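TerD domain-containing protein (Streptomyces coelicolor A3, PDB 2QZ7) is of unknown function but belongs to the TerD family linked to tellurium resistance, and binds three sodium ions in the crystal. Local coordinates at residues T50-A55 with R59-V64; P102-V107 with G164-R169; E138-G143 with E170-F175; D27-W32 with M77-R82; D142-V147 with T151-A156. One frame throughout, in Å; residues are numbered along the deposited sequence.

Two five-stranded antiparallel sheets pack face to face, and the contacts sample both of them and the passages between. Interactions 1 and 2 sit at one end of the sheet holding strands 44-52, 104-113 and 166-175, and touch each other through backbone bonds of neighbouring strands. Interaction 1 is partly exposed and rich in hydrogen bonds, whereas interaction 2 is a buried tryptophan contact. Interaction 3 joins one outermost strand of each sheet, 137-142 and 166-175, and interaction 5, sharing D142 and G143 with it, is the buried apolar packing where the chain passes between them. Interaction 4 sets strand 26-31 of the second sheet against the loop 77-82, where backbone carbonyls bind two sodium ions.

Interaction 1: residues T50-A55 with R59-V64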
# COMPACT_ATOMS: atom_id res chain seq x y z
N THR A 50 4.80 6.16 6.87
CA THR A 50 6.16 6.65 6.89
C THR A 50 6.70 6.42 8.31
O THR A 50 5.89 6.33 9.29
CB THR A 50 6.19 8.17 6.56
OG1 THR A 50 5.33 8.86 7.47
CG2 THR A 50 5.66 8.40 5.15
N TYR A 51 8.03 6.26 8.39
CA TYR A 51 8.77 5.92 9.63
C TYR A 51 9.99 6.81 9.76
O TYR A 51 10.70 7.07 8.78
CB TYR A 51 9.15 4.42 9.67
CG TYR A 51 7.90 3.58 9.58
CD1 TYR A 51 7.20 3.20 10.75
CD2 TYR A 51 7.35 3.23 8.34
CE1 TYR A 51 6.01 2.48 10.66
CE2 TYR A 51 6.15 2.53 8.25
CZ TYR A 51 5.48 2.15 9.43
OH TYR A 51 4.28 1.45 9.37
N ALA A 52 10.20 7.31 10.99
CA ALA A 52 11.32 8.17 11.39
C ALA A 52 12.64 7.43 11.25
O ALA A 52 12.71 6.22 11.53
CB ALA A 52 11.15 8.64 12.84
N ALA A 53 13.68 8.17 10.85
CA ALA A 53 15.05 7.67 10.84
C ALA A 53 15.43 7.03 12.17
O ALA A 53 15.97 5.93 12.18
CB ALA A 53 16.03 8.78 10.48
N ASP A 54 15.08 7.69 13.29
CA ASP A 54 15.39 7.09 14.60
C ASP A 54 14.52 5.90 15.03
O ASP A 54 14.82 5.26 16.03
CB ASP A 54 15.53 8.15 15.74
CG ASP A 54 14.25 8.94 15.98
OD1 ASP A 54 13.30 8.75 15.21
OD2 ASP A 54 14.21 9.78 16.92
N ALA A 55 13.47 5.58 14.27
CA ALA A 55 12.63 4.41 14.58
C ALA A 55 11.98 3.84 13.33
O ALA A 55 10.77 4.03 13.11
CB ALA A 55 11.54 4.78 15.62
N ARG A 59 6.17 3.39 15.53
CA ARG A 59 4.87 3.89 15.14
C ARG A 59 5.04 4.65 13.85
O ARG A 59 6.07 5.31 13.67
CB ARG A 59 4.32 4.87 16.14
CG ARG A 59 4.20 4.40 17.47
CD ARG A 59 3.56 5.50 18.30
NE ARG A 59 3.17 4.89 19.55
CZ ARG A 59 1.98 4.33 19.75
NH1 ARG A 59 1.04 4.40 18.82
NH2 ARG A 59 1.76 3.76 20.93
N PRO A 60 4.00 4.60 12.98
CA PRO A 60 4.01 5.44 11.80
C PRO A 60 4.14 6.92 12.19
O PRO A 60 3.58 7.33 13.21
CB PRO A 60 2.62 5.21 11.19
CG PRO A 60 2.15 3.92 11.71
CD PRO A 60 2.80 3.73 13.05
N VAL A 61 4.83 7.70 11.36
CA VAL A 61 4.87 9.16 11.53
C VAL A 61 3.53 9.66 10.99
O VAL A 61 2.87 10.52 11.59
CB VAL A 61 6.05 9.82 10.77
CG1 VAL A 61 5.97 11.34 10.84
CG2 VAL A 61 7.45 9.30 11.36
N TYR A 62 3.09 9.10 9.86
CA TYR A 62 1.71 9.36 9.45
C TYR A 62 1.22 8.27 8.52
O TYR A 62 2.01 7.50 8.00
CB TYR A 62 1.59 10.77 8.78
CG TYR A 62 2.50 11.02 7.61
CD1 TYR A 62 2.18 10.50 6.34
CD2 TYR A 62 3.67 11.80 7.75
CE1 TYR A 62 3.00 10.72 5.24
CE2 TYR A 62 4.51 12.02 6.66
CZ TYR A 62 4.17 11.50 5.41
OH TYR A 62 4.99 11.72 4.33
N VAL A 63 -0.10 8.25 8.29
CA VAL A 63 -0.76 7.27 7.45
C VAL A 63 -1.31 8.00 6.23
O VAL A 63 -1.80 9.15 6.36
CB VAL A 63 -1.94 6.53 8.23
CG1 VAL A 63 -2.79 5.57 7.29
CG2 VAL A 63 -1.39 5.81 9.50
N VAL A 64 -1.19 7.39 5.04
CA VAL A 64 -1.68 8.01 3.83
C VAL A 64 -2.69 7.03 3.20
O VAL A 64 -2.40 5.83 3.07
CB VAL A 64 -0.56 8.37 2.77
CG1 VAL A 64 -1.17 9.10 1.54
CG2 VAL A 64 0.57 9.25 3.37
O HOH W 1 8.68 5.73 13.25
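Backbone bonds tie T50 to the returning chain at V61 and Y62. V61 N donates to T50 O at 2.7 Å, an almost straight bond (167°) whose donor lies well above the carbonyl plane, while T50 N reaches Y62 O in a long bond of 3.3 Å. One water joins the next step outward, accepting from A52 N and donating to the carbonyl oxygens of A55 and R59. These are the two arms of a beta hairpin, strands 44-52 and 62-64, the latter an outermost strand of its antiparallel sheet; a type I turn from A52 to A55 starts the connection. T50 carries the largest share of the contact. With chi1 at 55°, OG1 sits between the backbone N and the carbonyl carbon and hangs 3.2 Å above the plane of the Y62 ring, over its centre. The same OG1 takes a long, bent bond from Y62 N, and T50 CG2 lies 3.4 Å from Y62 CZ, near the phenol end that D72 binds. Y51 runs alongside P60, its CE1 4.2 Å from P60 CD, and its hydroxyl bonds to T49. V61 CG2 packs 3.4 Å from A52 N.

Interaction 2: residues P102-V107 with G164-R169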
# COMPACT_ATOMS: atom_id res chain seq x y z
N PRO A 102 14.51 14.46 5.60
CA PRO A 102 15.58 13.51 5.94
C PRO A 102 15.24 12.68 7.17
O PRO A 102 15.66 11.53 7.29
CB PRO A 102 16.79 14.44 6.23
CG PRO A 102 16.50 15.64 5.40
CD PRO A 102 15.02 15.84 5.58
N SER A 103 14.45 13.24 8.08
CA SER A 103 14.02 12.52 9.26
C SER A 103 13.05 11.33 8.99
O SER A 103 12.79 10.53 9.88
CB SER A 103 13.43 13.50 10.29
OG SER A 103 12.18 14.02 9.84
N ILE A 104 12.54 11.18 7.76
CA ILE A 104 11.77 9.98 7.37
C ILE A 104 12.68 9.08 6.51
O ILE A 104 13.18 9.52 5.48
CB ILE A 104 10.47 10.34 6.59
CG1 ILE A 104 9.47 11.00 7.53
CG2 ILE A 104 9.81 9.09 5.89
CD1 ILE A 104 8.39 11.67 6.82
N ALA A 105 12.88 7.84 6.93
CA ALA A 105 13.85 6.98 6.27
C ALA A 105 13.28 5.66 5.77
O ALA A 105 14.02 4.83 5.17
CB ALA A 105 15.10 6.72 7.21
N ARG A 106 11.99 5.45 6.01
CA ARG A 106 11.33 4.24 5.56
C ARG A 106 9.86 4.53 5.24
O ARG A 106 9.19 5.27 5.99
CB ARG A 106 11.45 3.16 6.65
CG ARG A 106 10.74 1.84 6.35
CD ARG A 106 11.26 0.77 7.39
NE ARG A 106 10.67 -0.53 7.09
CZ ARG A 106 9.63 -1.08 7.71
NH1 ARG A 106 9.00 -0.47 8.71
NH2 ARG A 106 9.21 -2.27 7.31
N VAL A 107 9.40 3.95 4.13
CA VAL A 107 8.02 4.00 3.73
C VAL A 107 7.55 2.58 3.40
O VAL A 107 8.25 1.82 2.73
CB VAL A 107 7.81 4.94 2.48
CG1 VAL A 107 6.30 4.97 2.08
CG2 VAL A 107 8.33 6.33 2.80
N GLY A 164 21.71 8.12 1.40
CA GLY A 164 20.42 8.79 1.51
C GLY A 164 19.51 8.49 0.35
O GLY A 164 18.35 8.91 0.35
N ALA A 165 20.02 7.79 -0.66
CA ALA A 165 19.17 7.39 -1.79
C ALA A 165 18.17 6.30 -1.40
O ALA A 165 18.50 5.36 -0.67
CB ALA A 165 20.02 6.94 -2.96
N TRP A 166 16.95 6.46 -1.93
CA TRP A 166 15.85 5.51 -1.78
C TRP A 166 15.96 4.25 -2.60
O TRP A 166 16.18 4.29 -3.81
CB TRP A 166 14.53 6.19 -2.13
CG TRP A 166 14.17 7.24 -1.15
CD1 TRP A 166 14.42 8.57 -1.27
CD2 TRP A 166 13.52 7.06 0.13
NE1 TRP A 166 13.95 9.23 -0.15
CE2 TRP A 166 13.40 8.33 0.72
CE3 TRP A 166 13.02 5.94 0.82
CZ2 TRP A 166 12.84 8.51 1.99
CZ3 TRP A 166 12.44 6.12 2.05
CH2 TRP A 166 12.35 7.40 2.64
N GLU A 167 15.75 3.12 -1.93
CA GLU A 167 15.76 1.81 -2.57
C GLU A 167 14.44 1.09 -2.35
O GLU A 167 13.74 1.35 -1.38
CB GLU A 167 16.95 0.99 -2.09
CG GLU A 167 18.23 1.59 -2.56
CD GLU A 167 19.47 1.01 -1.93
OE1 GLU A 167 19.40 0.38 -0.85
OE2 GLU A 167 20.53 1.20 -2.53
N PHE A 168 14.10 0.21 -3.30
CA PHE A 168 12.88 -0.55 -3.26
C PHE A 168 13.18 -1.97 -2.80
O PHE A 168 14.22 -2.52 -3.11
CB PHE A 168 12.22 -0.53 -4.65
CG PHE A 168 11.35 -1.72 -4.94
CD1 PHE A 168 10.03 -1.76 -4.53
CD2 PHE A 168 11.86 -2.79 -5.68
CE1 PHE A 168 9.24 -2.85 -4.83
CE2 PHE A 168 11.07 -3.89 -5.97
CZ PHE A 168 9.77 -3.92 -5.54
N ARG A 169 12.25 -2.54 -2.06
CA ARG A 169 12.26 -3.97 -1.83
C ARG A 169 10.85 -4.48 -1.91
O ARG A 169 9.93 -3.84 -1.39
CB ARG A 169 12.92 -4.35 -0.51
CG ARG A 169 14.37 -4.62 -0.73
CD ARG A 169 15.15 -4.79 0.49
NE ARG A 169 15.24 -6.18 0.92
CZ ARG A 169 15.68 -6.53 2.12
NH1 ARG A 169 16.08 -5.59 2.98
NH2 ARG A 169 15.73 -7.81 2.46
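This is a buried contact of a tryptophan ring with backbone, with some apolar side-chain packing, in which W166 leans against the start of strand 104-113. The strands involved are not sheet neighbours: 152-160 runs between them, antiparallel to both, so their short segments share a direction to within 20° and stay 8.9 Å apart at closest approach. The W166 ring reaches across the gap. Its CG lies anti to the carbonyl carbon (chi1 -67°), and the six-membered ring carries CH2 onto the backbone, 3.6 Å from I104 O and 3.7 Å from A105 C. R106 N meets the ring at its edge, near its plane. The backbone touched here is irregular, because A105 and R106 both face Y51 as a classic beta bulge in this antiparallel sheet. I104 O is not left to the ring alone, since R160 of the intervening strand donates to it. The V107 and W166 side chains cross at about a right angle, with V107 CG2 4.2 Å from W166 CH2, whereas I104 CG2 only grazes the same atom at 4.5 Å. F158 and R160, with L97 and L100 from a loop, also pack on the tryptophan.

Interaction 3: residues E138-G143 with E170-F175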
# COMPACT_ATOMS: atom_id res chain seq x y z
N GLU A 138 9.19 -0.88 -14.30
CA GLU A 138 8.37 -1.71 -13.45
C GLU A 138 9.18 -2.24 -12.27
O GLU A 138 10.23 -2.82 -12.46
CB GLU A 138 7.76 -2.87 -14.23
CG GLU A 138 6.64 -3.61 -13.45
CD GLU A 138 6.66 -5.13 -13.70
OE1 GLU A 138 6.26 -5.57 -14.80
OE2 GLU A 138 7.08 -5.89 -12.79
N LEU A 139 8.67 -2.04 -11.05
CA LEU A 139 9.33 -2.58 -9.84
C LEU A 139 8.70 -3.88 -9.37
O LEU A 139 9.39 -4.84 -9.06
CB LEU A 139 9.38 -1.54 -8.72
CG LEU A 139 10.19 -0.26 -8.99
CD1 LEU A 139 10.08 0.71 -7.81
CD2 LEU A 139 11.66 -0.59 -9.27
N LEU A 140 7.38 -3.92 -9.38
CA LEU A 140 6.65 -5.09 -8.94
C LEU A 140 5.30 -5.12 -9.64
O LEU A 140 4.69 -4.07 -9.77
CB LEU A 140 6.43 -5.01 -7.41
CG LEU A 140 5.49 -6.02 -6.74
CD1 LEU A 140 6.03 -7.45 -6.78
CD2 LEU A 140 5.24 -5.62 -5.32
N THR A 141 4.88 -6.31 -10.10
CA THR A 141 3.46 -6.62 -10.46
C THR A 141 3.04 -7.84 -9.63
O THR A 141 3.76 -8.83 -9.58
CB THR A 141 3.31 -6.97 -11.97
OG1 THR A 141 3.75 -5.86 -12.76
CG2 THR A 141 1.84 -7.28 -12.34
N ASP A 142 1.87 -7.78 -8.99
CA ASP A 142 1.35 -8.88 -8.17
C ASP A 142 -0.17 -9.03 -8.21
O ASP A 142 -0.90 -8.04 -8.22
CB ASP A 142 1.75 -8.66 -6.72
CG ASP A 142 2.01 -9.95 -5.99
OD1 ASP A 142 1.09 -10.44 -5.29
OD2 ASP A 142 3.13 -10.47 -6.11
N GLY A 143 -0.65 -10.27 -8.15
CA GLY A 143 -2.08 -10.55 -8.06
C GLY A 143 -2.55 -11.04 -6.70
O GLY A 143 -3.67 -11.55 -6.57
N GLU A 170 10.68 -5.61 -2.59
CA GLU A 170 9.43 -6.31 -2.58
C GLU A 170 9.14 -6.73 -1.14
O GLU A 170 10.00 -7.29 -0.46
CB GLU A 170 9.50 -7.53 -3.49
CG GLU A 170 8.14 -8.12 -3.81
CD GLU A 170 8.24 -9.49 -4.45
OE1 GLU A 170 7.64 -10.44 -3.89
OE2 GLU A 170 8.94 -9.62 -5.47
N ALA A 171 7.93 -6.45 -0.66
CA ALA A 171 7.61 -6.82 0.71
C ALA A 171 6.15 -7.25 0.77
O ALA A 171 5.31 -6.63 1.43
CB ALA A 171 7.91 -5.66 1.68
N VAL A 172 5.85 -8.33 0.05
CA VAL A 172 4.49 -8.88 -0.00
C VAL A 172 4.29 -9.79 1.20
O VAL A 172 4.88 -10.87 1.28
CB VAL A 172 4.24 -9.66 -1.31
CG1 VAL A 172 2.80 -10.27 -1.35
CG2 VAL A 172 4.48 -8.78 -2.51
N ARG A 173 3.45 -9.37 2.14
CA ARG A 173 3.25 -10.11 3.40
C ARG A 173 1.79 -9.95 3.78
O ARG A 173 1.26 -8.83 3.75
CB ARG A 173 4.16 -9.52 4.49
CG ARG A 173 4.02 -10.09 5.93
CD ARG A 173 4.89 -9.23 6.90
NE ARG A 173 4.62 -9.38 8.33
CZ ARG A 173 4.90 -8.45 9.26
NH1 ARG A 173 5.43 -7.28 8.91
NH2 ARG A 173 4.64 -8.69 10.56
N GLY A 174 1.13 -11.05 4.11
CA GLY A 174 -0.29 -11.00 4.47
C GLY A 174 -0.56 -10.66 5.93
O GLY A 174 0.24 -11.00 6.80
N PHE A 175 -1.71 -10.04 6.19
CA PHE A 175 -2.17 -9.71 7.56
C PHE A 175 -3.66 -10.04 7.68
O PHE A 175 -4.34 -10.29 6.67
CB PHE A 175 -2.02 -8.19 7.76
CG PHE A 175 -0.60 -7.72 7.86
CD1 PHE A 175 -0.07 -7.34 9.09
CD2 PHE A 175 0.22 -7.66 6.72
CE1 PHE A 175 1.27 -6.89 9.19
CE2 PHE A 175 1.55 -7.22 6.80
CZ PHE A 175 2.07 -6.82 8.03
O HOH W 2 9.76 -7.69 -7.28
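L140 lays its CD1 methyl against the aliphatic part of E170, 3.7 Å from E170 CG, the two side chains crossing at about a right angle. The other methyl, CD2, lies between E170 CG (4.1 Å) and V172 CG2 (4.3 Å). E170 has CG anti to the backbone N (chi1 -166°) and continues extended, which lays the whole end of the chain, CG through OE2, along the CD1 methyl. There OE2 accepts from a water at 2.8 Å; that water also makes a weak bond to L139 O. OE1 is held by R146, which lies between the two carboxylates and probably eases the meeting of the like charges, D142 OD2 and E170 OE1 being 5.0 Å apart; F144 N holds D142 OD1. D142 and V172 approach from opposite directions, with D142 OD2 4.2 Å from V172 CG2, a loose contact of carboxylate and methyl. Earlier in the strand, L139 and L140 both face V132 in a classic beta bulge. The two strand segments run nearly parallel, 17° apart with their axes 8.9 Å from each other, yet belong to different sheets: 137-142 is outermost in one and 166-175 outermost in the other, so the side chains close the margin of a beta sandwich.

Interaction 4: residues D27-W32 with M77-R82; sequences DVRLKW and MSRHSR. With NA (sodium ion), chain D; NA (sodium ion), chain C; EDO (1,2-ethanediol), chain G.
W32 leaves its backbone with CB directed at the loop 77-82, and chi1 of 75° places CG between the backbone N and the carbonyl carbon. On the five-membered side of the indole, NE1 donates to the carbonyl of H42, which probably helps fix the rotation of the ring. Beyond it, CZ2 and CH2 present the ring edge to S81 O, 3.4 Å from CH2 and in the ring plane, while S81 CB lies 3.9 Å from CH2. That carbonyl oxygen also binds a sodium ion at 2.4 Å, together with a water, L44 O, D45 OD1 and E91 OE1. A second sodium is bound by the tryptophan's own backbone: W32 O coordinates the ion at 2.3 Å, as do the carbonyls of G84 and G86 and a water. The same water accepts a hydrogen bond from W32 N. S81 OG is hydrogen-bonded to the backbone N of T83 and G84 and shares a hydrogen bond of 2.9 Å with O1 of an ethanediol, probably from the crystallisation liquor. Three residues before W32, the R29 methylenes meet R79 NH2, 3.9 Å from CG, with the guanidinium planes 85° apart; R79 NE is anchored on F89 O. Oxygen-only ligands suit hard cations, and a sodium ion would probably polarise S81 O, which meets both the ion and, at the ring edge, weakly positive C-H groups.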
# COMPACT_ATOMS: atom_id res chain seq x y z
N ASP A 27 5.17 5.18 -8.09
CA ASP A 27 3.71 5.10 -7.96
C ASP A 27 3.24 3.67 -7.78
O ASP A 27 3.96 2.70 -8.13
CB ASP A 27 2.97 5.79 -9.11
CG ASP A 27 2.98 4.96 -10.39
OD1 ASP A 27 1.90 4.63 -10.92
OD2 ASP A 27 4.07 4.66 -10.90
N VAL A 28 2.05 3.56 -7.19
CA VAL A 28 1.43 2.31 -6.91
C VAL A 28 0.03 2.41 -7.51
O VAL A 28 -0.72 3.34 -7.24
CB VAL A 28 1.35 2.06 -5.39
CG1 VAL A 28 0.66 0.73 -5.08
CG2 VAL A 28 2.77 2.08 -4.78
N ARG A 29 -0.31 1.46 -8.36
CA ARG A 29 -1.67 1.43 -8.97
C ARG A 29 -2.33 0.12 -8.61
O ARG A 29 -1.66 -0.94 -8.60
CB ARG A 29 -1.58 1.55 -10.50
CG ARG A 29 -1.18 2.94 -11.01
CD ARG A 29 -0.81 2.88 -12.52
NE ARG A 29 0.49 2.23 -12.65
CZ ARG A 29 1.06 1.86 -13.80
NH1 ARG A 29 0.44 2.05 -14.94
NH2 ARG A 29 2.27 1.30 -13.79
N LEU A 30 -3.64 0.19 -8.36
CA LEU A 30 -4.39 -0.96 -7.87
C LEU A 30 -5.68 -1.18 -8.70
O LEU A 30 -6.36 -0.20 -9.03
CB LEU A 30 -4.76 -0.70 -6.40
CG LEU A 30 -5.78 -1.62 -5.73
CD1 LEU A 30 -5.19 -3.03 -5.63
CD2 LEU A 30 -6.06 -1.06 -4.32
N LYS A 31 -5.96 -2.43 -9.08
CA LYS A 31 -7.21 -2.79 -9.77
C LYS A 31 -7.89 -3.91 -9.00
O LYS A 31 -7.22 -4.65 -8.28
CB LYS A 31 -6.92 -3.25 -11.22
CG LYS A 31 -6.02 -4.50 -11.32
CD LYS A 31 -5.86 -4.95 -12.79
CE LYS A 31 -5.04 -6.25 -12.88
NZ LYS A 31 -5.08 -6.87 -14.26
N TRP A 32 -9.21 -4.03 -9.18
CA TRP A 32 -10.03 -5.13 -8.67
C TRP A 32 -11.43 -5.08 -9.26
O TRP A 32 -11.92 -4.02 -9.67
CB TRP A 32 -10.08 -5.14 -7.13
CG TRP A 32 -10.95 -4.09 -6.46
CD1 TRP A 32 -12.27 -4.22 -6.04
CD2 TRP A 32 -10.54 -2.78 -6.06
NE1 TRP A 32 -12.68 -3.06 -5.40
CE2 TRP A 32 -11.64 -2.16 -5.42
CE3 TRP A 32 -9.32 -2.06 -6.17
CZ2 TRP A 32 -11.58 -0.85 -4.89
CZ3 TRP A 32 -9.25 -0.78 -5.65
CH2 TRP A 32 -10.38 -0.18 -5.02
N MSE A 77 -2.85 11.08 -4.38
CA MSE A 77 -3.69 10.08 -5.03
C MSE A 77 -4.52 10.81 -6.08
O MSE A 77 -5.44 11.56 -5.72
CB MSE A 77 -4.59 9.40 -4.02
CG MSE A 77 -3.78 8.65 -2.90
SE MSE A 77 -4.97 7.62 -1.80
CE MSE A 77 -5.12 6.05 -3.00
N SER A 78 -4.26 10.57 -7.36
CA SER A 78 -5.13 11.17 -8.39
C SER A 78 -6.45 10.41 -8.58
O SER A 78 -7.38 10.92 -9.22
CB SER A 78 -4.39 11.27 -9.72
OG SER A 78 -4.20 9.96 -10.24
N ARG A 79 -6.53 9.18 -8.07
CA ARG A 79 -7.79 8.47 -8.12
C ARG A 79 -7.87 7.41 -7.06
O ARG A 79 -6.81 6.94 -6.58
CB ARG A 79 -8.07 7.89 -9.52
CG ARG A 79 -6.99 6.89 -9.97
CD ARG A 79 -7.29 6.44 -11.44
NE ARG A 79 -6.20 5.56 -11.83
CZ ARG A 79 -5.00 5.99 -12.25
NH1 ARG A 79 -4.76 7.31 -12.39
NH2 ARG A 79 -4.05 5.11 -12.56
N HIS A 80 -9.11 7.07 -6.69
CA HIS A 80 -9.35 6.09 -5.64
C HIS A 80 -10.76 5.55 -5.78
O HIS A 80 -11.61 6.19 -6.35
CB HIS A 80 -9.10 6.69 -4.22
CG HIS A 80 -9.72 8.04 -4.02
ND1 HIS A 80 -11.09 8.22 -3.83
CD2 HIS A 80 -9.19 9.28 -4.12
CE1 HIS A 80 -11.35 9.51 -3.78
NE2 HIS A 80 -10.22 10.18 -3.94
N SER A 81 -11.03 4.38 -5.23
CA SER A 81 -12.35 3.80 -5.43
C SER A 81 -12.84 3.06 -4.23
O SER A 81 -12.07 2.34 -3.58
CB SER A 81 -12.34 2.83 -6.63
OG SER A 81 -13.58 2.15 -6.71
N ARG A 82 -14.13 3.17 -3.95
CA ARG A 82 -14.69 2.42 -2.82
C ARG A 82 -15.48 1.22 -3.29
O ARG A 82 -16.14 0.55 -2.51
CB ARG A 82 -15.37 3.31 -1.76
CG ARG A 82 -16.69 4.03 -2.08
CD ARG A 82 -17.07 5.05 -0.91
NE ARG A 82 -15.97 6.02 -0.78
CZ ARG A 82 -15.91 7.19 -1.45
NH1 ARG A 82 -16.95 7.57 -2.23
NH2 ARG A 82 -14.82 7.99 -1.35
NA NA D . -10.25 2.75 -2.13
NA NA C . -12.43 -2.62 -11.41
C1 EDO G . -15.06 4.01 -8.93
O1 EDO G . -14.17 2.96 -9.41
C2 EDO G . -14.47 5.22 -8.16
O2 EDO G . -13.56 6.12 -8.86
O HOH W 3 -10.19 -2.80 -11.81
O HOH W 4 -11.42 4.51 -1.56

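Interaction 5: residues D142-V147 with T151-A156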
# COMPACT_ATOMS: atom_id res chain seq x y z
N ASP A 142 1.87 -7.78 -8.99
CA ASP A 142 1.35 -8.88 -8.17
C ASP A 142 -0.17 -9.03 -8.21
O ASP A 142 -0.90 -8.04 -8.22
CB ASP A 142 1.75 -8.66 -6.72
CG ASP A 142 2.01 -9.95 -5.99
OD1 ASP A 142 1.09 -10.44 -5.29
OD2 ASP A 142 3.13 -10.47 -6.11
N GLY A 143 -0.65 -10.27 -8.15
CA GLY A 143 -2.08 -10.55 -8.06
C GLY A 143 -2.55 -11.04 -6.70
O GLY A 143 -3.67 -11.55 -6.57
N PHE A 144 -1.67 -10.93 -5.70
CA PHE A 144 -1.96 -11.30 -4.30
C PHE A 144 -2.21 -12.79 -4.08
O PHE A 144 -2.84 -13.19 -3.07
CB PHE A 144 -3.12 -10.47 -3.72
CG PHE A 144 -2.91 -8.96 -3.79
CD1 PHE A 144 -2.22 -8.29 -2.78
CD2 PHE A 144 -3.43 -8.22 -4.86
CE1 PHE A 144 -2.04 -6.90 -2.82
CE2 PHE A 144 -3.26 -6.84 -4.92
CZ PHE A 144 -2.57 -6.17 -3.89
N GLU A 145 -1.70 -13.62 -4.99
CA GLU A 145 -1.88 -15.06 -4.92
C GLU A 145 -1.22 -15.62 -3.67
O GLU A 145 -1.75 -16.54 -3.05
CB GLU A 145 -1.33 -15.73 -6.17
CG GLU A 145 -2.09 -15.36 -7.46
CD GLU A 145 -1.42 -14.24 -8.27
OE1 GLU A 145 -0.56 -13.49 -7.73
OE2 GLU A 145 -1.77 -14.13 -9.48
N ARG A 146 -0.08 -15.06 -3.30
CA ARG A 146 0.68 -15.53 -2.15
C ARG A 146 0.01 -15.21 -0.82
O ARG A 146 0.36 -15.79 0.21
CB ARG A 146 2.08 -14.93 -2.18
CG ARG A 146 3.03 -15.72 -3.07
CD ARG A 146 4.36 -14.99 -3.22
NE ARG A 146 4.22 -13.65 -3.81
CZ ARG A 146 5.19 -12.75 -3.79
NH1 ARG A 146 6.34 -13.04 -3.19
NH2 ARG A 146 5.03 -11.57 -4.36
N VAL A 147 -0.93 -14.27 -0.86
CA VAL A 147 -1.61 -13.78 0.33
C VAL A 147 -3.13 -13.90 0.14
O VAL A 147 -3.89 -13.04 0.60
CB VAL A 147 -1.16 -12.30 0.72
CG1 VAL A 147 0.30 -12.29 1.19
CG2 VAL A 147 -1.37 -11.28 -0.43
N THR A 151 -6.59 -10.37 4.76
CA THR A 151 -7.53 -9.25 4.65
C THR A 151 -6.81 -7.97 4.19
O THR A 151 -7.41 -7.02 3.67
CB THR A 151 -8.13 -8.98 6.00
OG1 THR A 151 -7.08 -8.70 6.93
CG2 THR A 151 -8.96 -10.22 6.47
N ALA A 152 -5.51 -7.98 4.38
CA ALA A 152 -4.68 -6.84 4.04
C ALA A 152 -3.27 -7.37 3.76
O ALA A 152 -2.93 -8.48 4.20
CB ALA A 152 -4.69 -5.80 5.18
N ALA A 153 -2.48 -6.61 3.02
CA ALA A 153 -1.10 -7.01 2.67
C ALA A 153 -0.17 -5.85 2.40
O ALA A 153 -0.52 -4.92 1.68
CB ALA A 153 -1.09 -7.95 1.46
N THR A 154 1.06 -5.91 2.91
CA THR A 154 2.09 -4.95 2.44
C THR A 154 2.50 -5.45 1.06
O THR A 154 2.37 -6.66 0.79
CB THR A 154 3.31 -4.90 3.38
OG1 THR A 154 3.80 -6.23 3.61
CG2 THR A 154 2.87 -4.31 4.70
N VAL A 155 2.96 -4.55 0.17
CA VAL A 155 3.49 -4.98 -1.11
C VAL A 155 4.94 -4.48 -1.36
O VAL A 155 5.70 -5.16 -2.06
CB VAL A 155 2.57 -4.60 -2.35
CG1 VAL A 155 1.07 -5.01 -2.13
CG2 VAL A 155 2.68 -3.17 -2.69
N ALA A 156 5.32 -3.31 -0.79
CA ALA A 156 6.63 -2.71 -1.13
C ALA A 156 7.18 -1.88 0.01
O ALA A 156 6.43 -1.20 0.73
CB ALA A 156 6.49 -1.82 -2.41
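F144 and V155 cross obliquely, the phenyl ring bringing CE1 to 3.7 Å from V155 CG1. The neighbouring ring atom CD1 passes A153 CB at 4.4 Å, with that methyl at the ring's edge and near its plane. V147 approaches the same edge: its CG2 lies in the plane of the F144 ring and closes on A153 CB at 3.8 Å, so the small alanine is packed by both residues of the loop. Chi1 of -68° turns this methyl, rather than CG1, into the space between backbone N and carbonyl carbon. The loop holds the phenylalanine in place from within. F144 N donates to D142 OD1 at 2.8 Å from the anti side, closing an Asx turn, and V147 N bonds back to F144 O. On the syn side R146 NH2 donates to D142 OD2, which lies close to the guanidinium plane; both donors are tilted about 31° out of the carboxylate plane. F122 stacks on the F144 ring, and V130 and V111 touch it from either sheet. This is the interior of a beta sandwich where the chain leaves strand 137-142 of one sheet for 152-160 of the other, beside the sodium site of F122, V125 and T128, whose ion is about 5 Å from the F144 side chain.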